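Local coordinates for protein thiaminase-I (Naegleria gruberi, PDB 4HCW) that is a thiaminase I, a two-lobed alpha/beta protein whose fold resembles that of periplasmic binding proteins, at residues K83-S88 and L265-N270. Residues are numbered along the deposited sequence; the frame is centred on the assembly and turned at random.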
loop_
_atom_site.group_PDB
_atom_site.type_symbol
_atom_site.label_atom_id
_atom_site.label_comp_id
_atom_site.label_asym_id
_atom_site.label_seq_id
_atom_site.Cartn_x
_atom_site.Cartn_y
_atom_site.Cartn_z
ATOM N N LYS A 83 6.925 -7.939 18.437
ATOM C CA LYS A 83 7.081 -9.333 18.841
ATOM C C LYS A 83 7.131 -10.294 17.655
ATOM O O LYS A 83 6.329 -10.193 16.726
ATOM C CB LYS A 83 5.951 -9.739 19.793
ATOM C CG LYS A 83 5.862 -11.234 20.058
ATOM C CD LYS A 83 5.934 -11.547 21.542
ATOM C CE LYS A 83 4.772 -10.925 22.297
ATOM N NZ LYS A 83 4.812 -11.267 23.746
ATOM N N SER A 84 8.079 -11.224 17.696
ATOM C CA SER A 84 8.167 -12.278 16.694
ATOM C C SER A 84 7.025 -13.272 16.881
ATOM O O SER A 84 6.673 -13.620 18.008
ATOM C CB SER A 84 9.515 -12.995 16.787
ATOM O OG SER A 84 9.749 -13.477 18.100
ATOM N N LEU A 85 6.448 -13.729 15.775
ATOM C CA LEU A 85 5.273 -14.589 15.830
ATOM C C LEU A 85 5.510 -15.938 15.157
ATOM O O LEU A 85 6.334 -16.053 14.249
ATOM C CB LEU A 85 4.079 -13.887 15.180
ATOM C CG LEU A 85 3.799 -12.464 15.671
ATOM C CD1 LEU A 85 2.640 -11.849 14.906
ATOM C CD2 LEU A 85 3.526 -12.454 17.167
ATOM N N ASP A 86 4.783 -16.954 15.611
ATOM C CA ASP A 86 4.865 -18.284 15.018
ATOM C C ASP A 86 4.227 -18.308 13.634
ATOM O O ASP A 86 3.269 -17.582 13.369
ATOM C CB ASP A 86 4.190 -19.322 15.917
ATOM C CG ASP A 86 5.078 -19.767 17.063
ATOM O OD1 ASP A 86 6.309 -19.845 16.867
ATOM O OD2 ASP A 86 4.545 -20.043 18.158
ATOM N N GLU A 87 4.768 -19.147 12.757
ATOM C CA GLU A 87 4.231 -19.310 11.411
ATOM C C GLU A 87 2.807 -19.859 11.459
ATOM O O GLU A 87 1.943 -19.440 10.690
ATOM C CB GLU A 87 5.128 -20.243 10.592
ATOM C CG GLU A 87 4.571 -20.625 9.227
ATOM C CD GLU A 87 4.519 -19.456 8.262
ATOM O OE1 GLU A 87 5.470 -19.298 7.468
ATOM O OE2 GLU A 87 3.526 -18.699 8.292
ATOM N N SER A 88 2.574 -20.792 12.376
ATOM C CA SER A 88 1.271 -21.432 12.514
ATOM C C SER A 88 0.214 -20.473 13.054
ATOM O O SER A 88 -0.963 -20.574 12.707
ATOM C CB SER A 88 1.375 -22.660 13.421
ATOM O OG SER A 88 1.877 -22.308 14.699
ATOM N N LEU A 265 -0.457 -5.859 10.485
ATOM C CA LEU A 265 -0.842 -5.808 11.891
ATOM C C LEU A 265 0.185 -6.544 12.742
ATOM O O LEU A 265 0.436 -7.731 12.539
ATOM C CB LEU A 265 -2.221 -6.436 12.091
ATOM C CG LEU A 265 -3.434 -5.596 11.687
ATOM C CD1 LEU A 265 -4.674 -6.466 11.584
ATOM C CD2 LEU A 265 -3.649 -4.474 12.687
ATOM N N ALA A 266 0.779 -5.835 13.695
ATOM C CA ALA A 266 1.778 -6.431 14.574
ATOM C C ALA A 266 1.506 -6.070 16.028
ATOM O O ALA A 266 0.835 -5.079 16.314
ATOM C CB ALA A 266 3.174 -5.987 14.167
ATOM N N LEU A 267 2.030 -6.878 16.943
ATOM C CA LEU A 267 1.851 -6.629 18.368
ATOM C C LEU A 267 3.159 -6.217 19.031
ATOM O O LEU A 267 4.239 -6.631 18.608
ATOM C CB LEU A 267 1.270 -7.859 19.072
ATOM C CG LEU A 267 1.292 -9.203 18.345
ATOM C CD1 LEU A 267 1.384 -10.339 19.348
ATOM C CD2 LEU A 267 0.047 -9.361 17.489
ATOM N N ASN A 268 3.052 -5.396 20.071
ATOM C CA ASN A 268 4.220 -4.953 20.819
ATOM C C ASN A 268 4.906 -6.133 21.496
ATOM O O ASN A 268 4.251 -7.085 21.919
ATOM C CB ASN A 268 3.822 -3.897 21.852
ATOM C CG ASN A 268 4.997 -3.056 22.311
ATOM O OD1 ASN A 268 6.105 -3.561 22.494
ATOM N ND2 ASN A 268 4.761 -1.763 22.501
ATOM N N SER A 269 6.230 -6.069 21.589
ATOM C CA SER A 269 7.006 -7.161 22.160
ATOM C C SER A 269 6.884 -7.217 23.678
ATOM O O SER A 269 7.171 -8.245 24.290
ATOM C CB SER A 269 8.475 -7.040 21.757
ATOM O OG SER A 269 9.033 -5.828 22.236
ATOM N N ASN A 270 6.457 -6.114 24.284
ATOM C CA ASN A 270 6.336 -6.053 25.737
ATOM C C ASN A 270 5.013 -6.613 26.251
ATOM O O ASN A 270 4.687 -6.467 27.428
ATOM C CB ASN A 270 6.557 -4.625 26.250
ATOM C CG ASN A 270 5.368 -3.717 25.998
ATOM O OD1 ASN A 270 4.567 -3.954 25.093
ATOM N ND2 ASN A 270 5.248 -2.667 26.802
#
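K83 and L267 are joined by a single backbone hydrogen bond. K83 N donates to L267 O over 3.0 Å, and the N-H...O angle of 174° makes it nearly straight.

The K83 side chain leaves its backbone toward 265-270. CB packs on the backbone of S269, 3.7 Å from its CA. CG is anti to the backbone N (chi1 169°), and the chain then bends at chi2 and chi3. CE passes 3.9 Å from N268 O. The ammonium group, NZ, makes a weak hydrogen bond to L271 O. From the other segment, S269 CB sits 3.8 Å from K83 N, while S269 OG is hydrogen-bonded to G80 O.

The apolar part of the contact is made by two leucines whose side chains cross obliquely. L85 CG is anti to its own carbonyl carbon, beside the backbone N (chi1 -51°). L85 CD2 meets L267 CD1 at 3.7 Å and also lies near L267 CG. The end of the L267 side chain comes nearer to 83-88 than the direction of its CB suggests. Both leucines are buried. The CB of N268 points away from 83-88, and its OD1 accepts from N270 N at 3.1 Å. This is an Asx turn, and N270 N stands above the plane of the N268 side-chain carbonyl.

The contact joins the loop leading into helix 87-94 to the end region of strand 260-267 and the turn after it. L85 and L267 both pack on F114 of strand 110-125, a neighbour of 260-267 in the mixed sheet. Helix 275-288 adds Q276 beside K83 and L267, and I283 beside L267.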